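Local coordinates for protein ribosome biogenesis GTPase A (Thermotoga maritima, PDB 3CNN) that probably acts as a GTP-hydrolysing assembly factor needed for a late step in maturation of the 50S ribosomal subunit, and binds GTP, at residues Val25-Asp30 with Leu103-Pro108; Leu52-Asp57 with Ile79-Gly84; Glu61-Lys66 with Arg242-Arg247. All coordinates share one frame; numbering follows the deposited sequence.

Interaction 1: residues Val25-Asp30 with Leu103-Pro108; sequences VVEVRD and LIVGVP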
loop_
_atom_site.group_PDB
_atom_site.type_symbol
_atom_site.label_atom_id
_atom_site.label_comp_id
_atom_site.label_asym_id
_atom_site.label_seq_id
_atom_site.Cartn_x
_atom_site.Cartn_y
_atom_site.Cartn_z
ATOM N N VAL A 25 17.008 1.777 3.533
ATOM C CA VAL A 25 15.695 1.136 3.487
ATOM C C VAL A 25 14.665 2.042 2.809
ATOM O O VAL A 25 14.499 3.195 3.189
ATOM C CB VAL A 25 15.206 0.715 4.904
ATOM C CG1 VAL A 25 13.720 0.260 4.865
ATOM C CG2 VAL A 25 16.098 -0.403 5.455
ATOM N N VAL A 26 14.019 1.506 1.775
ATOM C CA VAL A 26 12.860 2.153 1.153
ATOM C C VAL A 26 11.545 1.476 1.599
ATOM O O VAL A 26 11.274 0.307 1.297
ATOM C CB VAL A 26 12.994 2.234 -0.386
ATOM C CG1 VAL A 26 11.820 2.958 -0.983
ATOM C CG2 VAL A 26 14.282 2.975 -0.759
ATOM N N GLU A 27 10.765 2.230 2.361
ATOM C CA GLU A 27 9.490 1.759 2.911
ATOM C C GLU A 27 8.391 2.166 1.938
ATOM O O GLU A 27 8.013 3.329 1.869
ATOM C CB GLU A 27 9.270 2.375 4.299
ATOM C CG GLU A 27 8.133 1.764 5.105
ATOM C CD GLU A 27 7.897 2.503 6.418
ATOM O OE1 GLU A 27 7.181 1.972 7.277
ATOM O OE2 GLU A 27 8.407 3.623 6.600
ATOM N N VAL A 28 7.923 1.196 1.157
ATOM C CA VAL A 28 6.891 1.412 0.165
ATOM C C VAL A 28 5.487 1.342 0.803
ATOM O O VAL A 28 5.005 0.254 1.207
ATOM C CB VAL A 28 6.998 0.377 -0.957
ATOM C CG1 VAL A 28 5.933 0.630 -2.025
ATOM C CG2 VAL A 28 8.428 0.356 -1.550
ATOM N N ARG A 29 4.842 2.509 0.882
ATOM C CA ARG A 29 3.523 2.641 1.492
ATOM C C ARG A 29 2.523 2.948 0.407
ATOM O O ARG A 29 2.920 3.273 -0.722
ATOM C CB ARG A 29 3.507 3.754 2.542
ATOM C CG ARG A 29 4.564 3.622 3.590
ATOM C CD ARG A 29 4.281 4.527 4.729
ATOM N NE ARG A 29 5.355 4.455 5.699
ATOM C CZ ARG A 29 5.390 5.110 6.854
ATOM N NH1 ARG A 29 4.380 5.879 7.214
ATOM N NH2 ARG A 29 6.446 4.974 7.667
ATOM N N ASP A 30 1.232 2.839 0.740
ATOM C CA ASP A 30 0.169 3.240 -0.161
ATOM C C ASP A 30 -0.168 4.662 0.275
ATOM O O ASP A 30 -0.374 4.903 1.462
ATOM C CB ASP A 30 -1.020 2.267 -0.058
ATOM C CG ASP A 30 -2.021 2.412 -1.212
ATOM O OD1 ASP A 30 -2.428 3.537 -1.519
ATOM O OD2 ASP A 30 -2.427 1.398 -1.822
ATOM N N LEU A 103 17.364 -1.995 0.834
ATOM C CA LEU A 103 16.253 -2.941 0.932
ATOM C C LEU A 103 14.932 -2.238 0.625
ATOM O O LEU A 103 14.639 -1.173 1.169
ATOM C CB LEU A 103 16.225 -3.630 2.310
ATOM C CG LEU A 103 15.033 -4.535 2.667
ATOM C CD1 LEU A 103 14.989 -5.825 1.884
ATOM C CD2 LEU A 103 15.016 -4.825 4.150
ATOM N N ILE A 104 14.168 -2.827 -0.291
ATOM C CA ILE A 104 12.786 -2.406 -0.537
ATOM C C ILE A 104 11.889 -3.182 0.439
ATOM O O ILE A 104 11.876 -4.421 0.438
ATOM C CB ILE A 104 12.339 -2.656 -2.012
ATOM C CG1 ILE A 104 13.323 -2.023 -3.030
ATOM C CG2 ILE A 104 10.906 -2.165 -2.237
ATOM C CD1 ILE A 104 13.601 -0.528 -2.848
ATOM N N VAL A 105 11.163 -2.448 1.278
ATOM C CA VAL A 105 10.340 -3.069 2.316
ATOM C C VAL A 105 8.880 -2.546 2.320
ATOM O O VAL A 105 8.597 -1.439 1.860
ATOM C CB VAL A 105 11.017 -2.895 3.702
ATOM C CG1 VAL A 105 10.441 -1.727 4.466
ATOM C CG2 VAL A 105 10.891 -4.148 4.505
ATOM N N GLY A 106 7.959 -3.364 2.822
ATOM C CA GLY A 106 6.582 -2.931 3.033
ATOM C C GLY A 106 5.618 -4.072 3.294
ATOM O O GLY A 106 5.936 -5.253 3.071
ATOM N N VAL A 107 4.421 -3.705 3.757
ATOM C CA VAL A 107 3.327 -4.663 3.942
ATOM C C VAL A 107 2.902 -5.167 2.566
ATOM O O VAL A 107 3.286 -4.577 1.561
ATOM C CB VAL A 107 2.165 -4.060 4.806
ATOM C CG1 VAL A 107 2.714 -3.543 6.147
ATOM C CG2 VAL A 107 1.404 -2.950 4.056
ATOM N N PRO A 108 2.171 -6.296 2.500
ATOM C CA PRO A 108 1.820 -6.819 1.180
ATOM C C PRO A 108 1.097 -5.817 0.270
ATOM O O PRO A 108 0.393 -4.927 0.760
ATOM C CB PRO A 108 0.878 -7.988 1.509
ATOM C CG PRO A 108 1.299 -8.442 2.879
ATOM C CD PRO A 108 1.664 -7.160 3.589
HETATM O O HOH W 1 4.305 -0.603 3.925
#

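Interaction 2: residues Leu52-Asp57 with Ile79-Gly84; sequences LLNKVD and ITTHKG. With GTP (guanosine-5'-triphosphate), chain B.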
loop_
_atom_site.group_PDB
_atom_site.type_symbol
_atom_site.label_atom_id
_atom_site.label_comp_id
_atom_site.label_asym_id
_atom_site.label_seq_id
_atom_site.Cartn_x
_atom_site.Cartn_y
_atom_site.Cartn_z
ATOM N N LEU A 52 8.354 6.061 0.926
ATOM C CA LEU A 52 7.885 6.186 -0.424
ATOM C C LEU A 52 6.359 6.031 -0.415
ATOM O O LEU A 52 5.842 4.979 -0.017
ATOM C CB LEU A 52 8.578 5.137 -1.301
ATOM C CG LEU A 52 8.410 5.208 -2.819
ATOM C CD1 LEU A 52 9.369 4.253 -3.520
ATOM C CD2 LEU A 52 6.972 4.889 -3.230
ATOM N N LEU A 53 5.650 7.102 -0.798
ATOM C CA LEU A 53 4.191 7.084 -0.914
ATOM C C LEU A 53 3.777 6.690 -2.317
ATOM O O LEU A 53 3.734 7.519 -3.229
ATOM C CB LEU A 53 3.561 8.409 -0.509
ATOM C CG LEU A 53 3.841 8.866 0.920
ATOM C CD1 LEU A 53 3.213 10.208 1.147
ATOM C CD2 LEU A 53 3.343 7.844 1.962
ATOM N N ASN A 54 3.465 5.407 -2.472
ATOM C CA ASN A 54 3.194 4.835 -3.774
ATOM C C ASN A 54 1.720 4.986 -4.199
ATOM O O ASN A 54 0.861 5.286 -3.378
ATOM C CB ASN A 54 3.626 3.364 -3.769
ATOM C CG ASN A 54 3.936 2.851 -5.137
ATOM O OD1 ASN A 54 4.358 3.600 -5.991
ATOM N ND2 ASN A 54 3.741 1.567 -5.350
ATOM N N LYS A 55 1.468 4.804 -5.494
ATOM C CA LYS A 55 0.130 4.748 -6.080
ATOM C C LYS A 55 -0.607 6.084 -5.994
ATOM O O LYS A 55 -1.816 6.103 -5.728
ATOM C CB LYS A 55 -0.715 3.636 -5.430
ATOM C CG LYS A 55 -0.127 2.239 -5.512
ATOM C CD LYS A 55 -1.146 1.197 -5.046
ATOM C CE LYS A 55 -0.639 -0.220 -5.215
ATOM N NZ LYS A 55 -1.498 -1.237 -4.533
ATOM N N VAL A 56 0.110 7.198 -6.198
ATOM C CA VAL A 56 -0.506 8.525 -6.040
ATOM C C VAL A 56 -1.497 8.763 -7.172
ATOM O O VAL A 56 -2.345 9.673 -7.097
ATOM C CB VAL A 56 0.522 9.703 -5.936
ATOM C CG1 VAL A 56 1.418 9.536 -4.719
ATOM C CG2 VAL A 56 1.337 9.870 -7.220
ATOM N N ASP A 57 -1.403 7.906 -8.195
ATOM C CA ASP A 57 -2.245 7.998 -9.376
ATOM C C ASP A 57 -3.705 7.648 -9.067
ATOM O O ASP A 57 -4.623 8.138 -9.733
ATOM C CB ASP A 57 -1.688 7.130 -10.520
ATOM C CG ASP A 57 -1.550 5.668 -10.144
ATOM O OD1 ASP A 57 -1.064 5.402 -9.034
ATOM O OD2 ASP A 57 -1.930 4.781 -10.951
ATOM N N ILE A 79 9.089 10.675 -0.243
ATOM C CA ILE A 79 8.789 10.941 -1.658
ATOM C C ILE A 79 7.441 10.321 -2.072
ATOM O O ILE A 79 6.879 9.503 -1.336
ATOM C CB ILE A 79 9.898 10.412 -2.604
ATOM C CG1 ILE A 79 10.093 8.908 -2.403
ATOM C CG2 ILE A 79 11.205 11.180 -2.389
ATOM C CD1 ILE A 79 10.355 8.141 -3.680
ATOM N N THR A 80 6.930 10.735 -3.237
ATOM C CA THR A 80 5.714 10.168 -3.822
ATOM C C THR A 80 5.981 9.714 -5.257
ATOM O O THR A 80 6.781 10.335 -5.965
ATOM C CB THR A 80 4.527 11.180 -3.849
ATOM O OG1 THR A 80 4.750 12.170 -4.857
ATOM C CG2 THR A 80 4.303 11.866 -2.481
ATOM N N THR A 81 5.313 8.644 -5.690
ATOM C CA THR A 81 5.490 8.113 -7.047
ATOM C C THR A 81 4.364 7.153 -7.400
ATOM O O THR A 81 3.461 6.953 -6.608
ATOM C CB THR A 81 6.869 7.418 -7.203
ATOM O OG1 THR A 81 7.081 7.012 -8.565
ATOM C CG2 THR A 81 6.983 6.215 -6.273
ATOM N N HIS A 82 4.429 6.572 -8.597
ATOM C CA HIS A 82 3.483 5.562 -9.066
ATOM C C HIS A 82 4.085 4.797 -10.258
ATOM O O HIS A 82 5.041 5.255 -10.856
ATOM C CB HIS A 82 2.137 6.204 -9.441
ATOM C CG HIS A 82 2.216 7.156 -10.596
ATOM N ND1 HIS A 82 1.886 6.794 -11.887
ATOM C CD2 HIS A 82 2.582 8.460 -10.655
ATOM C CE1 HIS A 82 2.060 7.830 -12.689
ATOM N NE2 HIS A 82 2.478 8.852 -11.966
ATOM N N LYS A 83 3.531 3.626 -10.558
ATOM C CA LYS A 83 3.846 2.814 -11.748
ATOM C C LYS A 83 4.309 3.610 -12.976
ATOM O O LYS A 83 5.396 3.372 -13.500
ATOM C CB LYS A 83 2.600 2.031 -12.173
ATOM C CG LYS A 83 2.550 0.602 -11.741
ATOM C CD LYS A 83 1.749 -0.258 -12.720
ATOM C CE LYS A 83 0.236 0.006 -12.694
ATOM N NZ LYS A 83 -0.227 1.197 -13.498
ATOM N N GLY A 84 3.468 4.544 -13.425
ATOM C CA GLY A 84 3.695 5.276 -14.670
ATOM C C GLY A 84 4.861 6.253 -14.679
ATOM O O GLY A 84 5.284 6.714 -15.738
HETATM P PG GTP B . 3.230 -8.440 -2.600
HETATM O O1G GTP B . 4.027 -8.062 -1.349
HETATM O O2G GTP B . 1.903 -9.054 -2.176
HETATM O O3G GTP B . 3.948 -9.478 -3.454
HETATM O O3B GTP B . 2.917 -7.173 -3.560
HETATM P PB GTP B . 4.001 -6.051 -3.971
HETATM O O1B GTP B . 4.294 -5.171 -2.777
HETATM O O2B GTP B . 5.256 -6.674 -4.531
HETATM O O3A GTP B . 3.163 -5.194 -5.010
HETATM P PA GTP B . 2.979 -5.385 -6.575
HETATM O O1A GTP B . 4.020 -4.558 -7.285
HETATM O O2A GTP B . 2.888 -6.807 -7.050
HETATM O "O5'" GTP B . 1.585 -4.603 -6.764
HETATM C "C5'" GTP B . 0.335 -5.180 -6.452
HETATM C "C4'" GTP B . -0.681 -4.576 -7.406
HETATM O "O4'" GTP B . -0.588 -3.167 -7.362
HETATM C "C3'" GTP B . -0.411 -4.968 -8.839
HETATM O "O3'" GTP B . -1.649 -5.257 -9.455
HETATM C "C2'" GTP B . 0.216 -3.738 -9.455
HETATM O "O2'" GTP B . -0.123 -3.661 -10.815
HETATM C "C1'" GTP B . -0.406 -2.616 -8.649
HETATM N N9 GTP B . 0.404 -1.377 -8.530
HETATM C C8 GTP B . 1.723 -1.261 -8.129
HETATM N N7 GTP B . 2.051 0.046 -8.145
HETATM C C5 GTP B . 0.977 0.770 -8.562
HETATM C C6 GTP B . 0.770 2.134 -8.750
HETATM O O6 GTP B . 1.684 2.941 -8.545
HETATM N N1 GTP B . -0.470 2.589 -9.178
HETATM C C2 GTP B . -1.490 1.681 -9.416
HETATM N N2 GTP B . -2.677 2.103 -9.829
HETATM N N3 GTP B . -1.274 0.329 -9.217
HETATM C C4 GTP B . -0.064 -0.118 -8.800
HETATM O O HOH W 2 0.283 4.731 -12.602
#

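Interaction 3: residues Glu61-Lys66 with Arg242-Arg247; sequences EKTTKK and RVSFER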
loop_
_atom_site.group_PDB
_atom_site.type_symbol
_atom_site.label_atom_id
_atom_site.label_comp_id
_atom_site.label_asym_id
_atom_site.label_seq_id
_atom_site.Cartn_x
_atom_site.Cartn_y
_atom_site.Cartn_z
ATOM N N GLU A 61 -5.335 13.504 -4.459
ATOM C CA GLU A 61 -4.182 14.402 -4.575
ATOM C C GLU A 61 -3.958 15.408 -3.437
ATOM O O GLU A 61 -2.810 15.591 -2.991
ATOM C CB GLU A 61 -4.208 15.107 -5.924
ATOM C CG GLU A 61 -3.741 14.217 -7.057
ATOM C CD GLU A 61 -4.154 14.742 -8.413
ATOM O OE1 GLU A 61 -5.373 14.948 -8.631
ATOM O OE2 GLU A 61 -3.261 14.937 -9.269
ATOM N N LYS A 62 -5.022 16.053 -2.959
ATOM C CA LYS A 62 -4.851 16.963 -1.823
ATOM C C LYS A 62 -4.578 16.244 -0.510
ATOM O O LYS A 62 -3.893 16.791 0.354
ATOM C CB LYS A 62 -5.979 18.010 -1.677
ATOM C CG LYS A 62 -7.314 17.662 -2.300
ATOM C CD LYS A 62 -8.088 18.930 -2.651
ATOM C CE LYS A 62 -8.680 19.601 -1.408
ATOM N NZ LYS A 62 -9.256 20.946 -1.747
ATOM N N THR A 63 -5.100 15.029 -0.353
ATOM C CA THR A 63 -4.730 14.206 0.794
ATOM C C THR A 63 -3.254 13.778 0.695
ATOM O O THR A 63 -2.539 13.806 1.691
ATOM C CB THR A 63 -5.634 12.977 0.945
ATOM O OG1 THR A 63 -7.003 13.389 0.957
ATOM C CG2 THR A 63 -5.324 12.235 2.249
ATOM N N THR A 64 -2.802 13.398 -0.499
ATOM C CA THR A 64 -1.395 13.049 -0.697
ATOM C C THR A 64 -0.455 14.200 -0.278
ATOM O O THR A 64 0.475 13.979 0.509
ATOM C CB THR A 64 -1.089 12.568 -2.141
ATOM O OG1 THR A 64 -1.893 11.420 -2.462
ATOM C CG2 THR A 64 0.396 12.189 -2.283
ATOM N N LYS A 65 -0.715 15.414 -0.785
ATOM C CA LYS A 65 0.058 16.617 -0.424
ATOM C C LYS A 65 0.056 16.880 1.077
ATOM O O LYS A 65 1.052 17.342 1.641
ATOM C CB LYS A 65 -0.473 17.861 -1.146
ATOM C CG LYS A 65 0.228 18.201 -2.469
ATOM C CD LYS A 65 -0.407 19.435 -3.121
ATOM C CE LYS A 65 0.114 19.653 -4.554
ATOM N NZ LYS A 65 -0.510 18.745 -5.589
ATOM N N LYS A 66 -1.059 16.594 1.731
ATOM C CA LYS A 66 -1.128 16.819 3.157
ATOM C C LYS A 66 -0.305 15.808 3.933
ATOM O O LYS A 66 0.264 16.158 4.967
ATOM C CB LYS A 66 -2.579 16.909 3.646
ATOM C CG LYS A 66 -3.152 18.350 3.579
ATOM C CD LYS A 66 -3.299 18.868 2.127
ATOM C CE LYS A 66 -2.896 20.333 1.966
ATOM N NZ LYS A 66 -1.414 20.545 2.059
ATOM N N ARG A 242 -10.550 7.927 -7.634
ATOM C CA ARG A 242 -9.391 8.469 -6.928
ATOM C C ARG A 242 -9.811 8.805 -5.518
ATOM O O ARG A 242 -10.382 9.863 -5.285
ATOM C CB ARG A 242 -8.903 9.755 -7.585
ATOM C CG ARG A 242 -7.710 9.646 -8.498
ATOM C CD ARG A 242 -7.209 11.035 -8.790
ATOM N NE ARG A 242 -6.036 11.074 -9.661
ATOM C CZ ARG A 242 -4.785 11.146 -9.219
ATOM N NH1 ARG A 242 -4.545 11.153 -7.919
ATOM N NH2 ARG A 242 -3.771 11.193 -10.072
ATOM N N VAL A 243 -9.495 7.916 -4.583
ATOM C CA VAL A 243 -9.960 7.991 -3.203
ATOM C C VAL A 243 -8.809 7.644 -2.235
ATOM O O VAL A 243 -8.120 6.646 -2.447
ATOM C CB VAL A 243 -11.132 6.973 -3.015
ATOM C CG1 VAL A 243 -11.524 6.827 -1.576
ATOM C CG2 VAL A 243 -12.339 7.389 -3.842
ATOM N N SER A 244 -8.612 8.465 -1.194
ATOM C CA SER A 244 -7.736 8.125 -0.048
ATOM C C SER A 244 -8.557 7.771 1.198
ATOM O O SER A 244 -9.708 8.186 1.330
ATOM C CB SER A 244 -6.722 9.238 0.255
ATOM O OG SER A 244 -5.895 9.470 -0.872
ATOM N N PHE A 245 -7.964 7.001 2.105
ATOM C CA PHE A 245 -8.723 6.352 3.174
ATOM C C PHE A 245 -8.331 6.883 4.522
ATOM O O PHE A 245 -8.983 6.599 5.521
ATOM C CB PHE A 245 -8.541 4.833 3.113
ATOM C CG PHE A 245 -8.802 4.256 1.745
ATOM C CD1 PHE A 245 -10.048 4.426 1.130
ATOM C CD2 PHE A 245 -7.797 3.591 1.058
ATOM C CE1 PHE A 245 -10.298 3.913 -0.137
ATOM C CE2 PHE A 245 -8.027 3.074 -0.207
ATOM C CZ PHE A 245 -9.288 3.236 -0.812
ATOM N N GLU A 246 -7.260 7.667 4.553
ATOM C CA GLU A 246 -6.928 8.387 5.768
ATOM C C GLU A 246 -6.189 9.706 5.502
ATOM O O GLU A 246 -5.545 9.885 4.447
ATOM C CB GLU A 246 -6.226 7.478 6.806
ATOM C CG GLU A 246 -4.857 6.969 6.440
ATOM C CD GLU A 246 -4.380 5.824 7.329
ATOM O OE1 GLU A 246 -4.920 5.576 8.434
ATOM O OE2 GLU A 246 -3.437 5.144 6.910
ATOM N N ARG A 247 -6.321 10.611 6.474
ATOM C CA ARG A 247 -5.846 11.991 6.418
ATOM C C ARG A 247 -5.037 12.258 7.685
ATOM O O ARG A 247 -5.326 11.666 8.716
ATOM C CB ARG A 247 -7.047 12.941 6.328
ATOM C CG ARG A 247 -7.493 13.165 4.907
ATOM C CD ARG A 247 -9.003 13.122 4.676
ATOM N NE ARG A 247 -9.234 12.926 3.240
ATOM C CZ ARG A 247 -9.592 11.777 2.658
ATOM N NH1 ARG A 247 -9.825 10.682 3.386
ATOM N NH2 ARG A 247 -9.734 11.732 1.334
HETATM O O HOH W 3 -3.478 10.315 -0.053
#

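Interaction 1: residues Val25-Asp30 with Leu103-Pro108
Val25-Val28 and Leu103-Gly106 run side by side as parallel strands in register, Val25 beside Leu103 and Glu27 beside Val105, with their local axes 32° apart. Three backbone hydrogen bonds of equal length zip them together: Val26 N to Leu103 O, Val105 N to Val26 O and Val28 N to Val105 O, each 2.8 Å. The side chains alternate between the two faces. On one, Val25 CG1 meets Val105 CG1 at 3.9 Å. On the other, Val26 and Ile104 lie alongside, pointing the same way, and Ile104 splits its branches between two valines. Its CD1 reaches Val26 CB (3.7 Å), while CG2, anti to the backbone N, touches Val28 CG2 at 3.6 Å. Glu27 carries a charge on the Val25 and Val105 face, and Arg29 NH2 donates to its OE2 at 2.6 Å, approaching from above the carboxylate plane; OE1 takes the backbone N-H of Ala39, so both carboxylate oxygens are held. Past Val105 the strands part and a water fills in, donating to Val28 O (2.9 Å) and accepting from Val107 N. Thr110 also bonds to Val28 O. This divergence is where the P-loop leaves its strand at Gly106, whose phi of 166° is a glycine conformation. The pair lies buried inside the six-stranded sheet of the circularly permuted G domain. Strand 48-54 flanks 24-30 and strand 147-154 flanks 101-106, while helix 112-120 packs on Ile104 and Val28, and helix 14-19 on Val25, Leu103 and Val105.

Interaction 2: residues Leu52-Asp57 with Ile79-Gly84
Leu52 sets its branched end against two residues of segment 79-84: CG lies 3.6 Å from Ile79 CD1, and CD2 presses on Thr81 CG2, just past the strand's end, at 3.3 Å, tighter than ordinary van der Waals contact. Leu53 supplies the parallel backbone pairing, its N donating to Ile79 O at 2.8 Å and its O accepting from Thr81 N, which sits well above the carbonyl plane. Asn54 opens the NKVD motif that recognises guanine (G4); its OD1 comes near Thr81 CG2, the two side chains crossing at a slant, and the amide nitrogen donates to Thr110 O of the P-loop region. At Lys55 the extended chain lies over one face of the purine, CG 3.4 Å from GTP C6, and the ammonium reaches Asn109 O. Lys83 folds its bent chain against the opposite face, so that two lysines sandwich the base. Val56 wedges CG1 against Thr80 CB, while its N makes a weak bond to Thr81 O. Asp57 grips the guanine edge with both oxygens: OD1 accepts from GTP N1 at 2.9 Å and OD2 from N2 at 3.0 Å. Its CB stands over one face of the His82 ring, a CH-pi contact 4.1 Å from the centroid. Lys83 N donates to GTP O6 (2.8 Å), as expected of the G5 loop, which residues 81-84 probably form. The two strands are the ends of a beta-alpha-beta unit whose helix 61-73 packs on Leu53, Val56 and Thr80; strand 24-30 continues the sheet beyond Leu52, and helix 112-120 meets Leu52 and Asn54.

Interaction 3: residues Glu61-Lys66 with Arg242-Arg247
Glu61 and Arg242 meet face to face rather than end-on. The carboxylate is stacked on the guanidinium with their planes 21° apart, and Glu61 CD stands 3.6 Å above the guanidinium plane, displaced toward its rim. Glu61 CG also lies close, 3.3 Å from Arg242 NH1. The charges attract across a long salt bridge, 3.9 Å between Glu61 OE2 and Arg242 NH2, but no N-H is directed at the oxygen, so this stack of two exposed side chains is probably a modest electrostatic contact. Arg242 NH1 also makes a weak hydrogen bond to Ala59 O. These residues join the first turns of helix 61-73, the crossover helix of a beta-alpha-beta unit in the G domain, to an irregular segment that follows helix 224-236 and returns from the helical C-terminal part of the chain. Further along, Thr63 points into the concave side of that segment. With OG1 beside the backbone N (chi1 -53°), CG2 falls anti to that N and comes to 3.2 Å from Glu246 O and 3.6 Å from Arg247 CG, and overlies the rim of one face of the Arg247 guanidinium. The two side chains cross at about a right angle. Thr63 OG1 bonds to Asp60, whose N-H is in turn taken by Ser244 OG; Ser244 CB packs against Thr63 CG2 at 3.9 Å. Arg247 curls back through its bent chi2, and NH1 donates to Ser244 O from above the carbonyl plane. A water joins Ser244 OG, at 2.7 Å, to Thr64 OG1.

Interactions 1 and 2 are consecutive parts of one sheet: strand 24-30 pairs directly with 48-54, Arg29 N lying 2.8 Å from Leu52 O and Arg29 O equally far from Asn54 N, probable hydrogen bonds. Their C-terminal ends together frame the nucleotide, the first leading into the phosphate-binding P-loop and the second holding the base. Interaction 3 lies about 12 Å from interaction 2, centre to centre, and about 19 Å from interaction 1. It touches the base-binding loop where Arg242 NH1 comes 2.8 Å from Val56 O, a weak hydrogen bond, and Val56 CG1 packs on Thr64 CG2 at 3.7 Å. The C-terminal segment thus abuts the guanine-recognition loop, with the Arg242 side chain about 9 Å from the bound GTP.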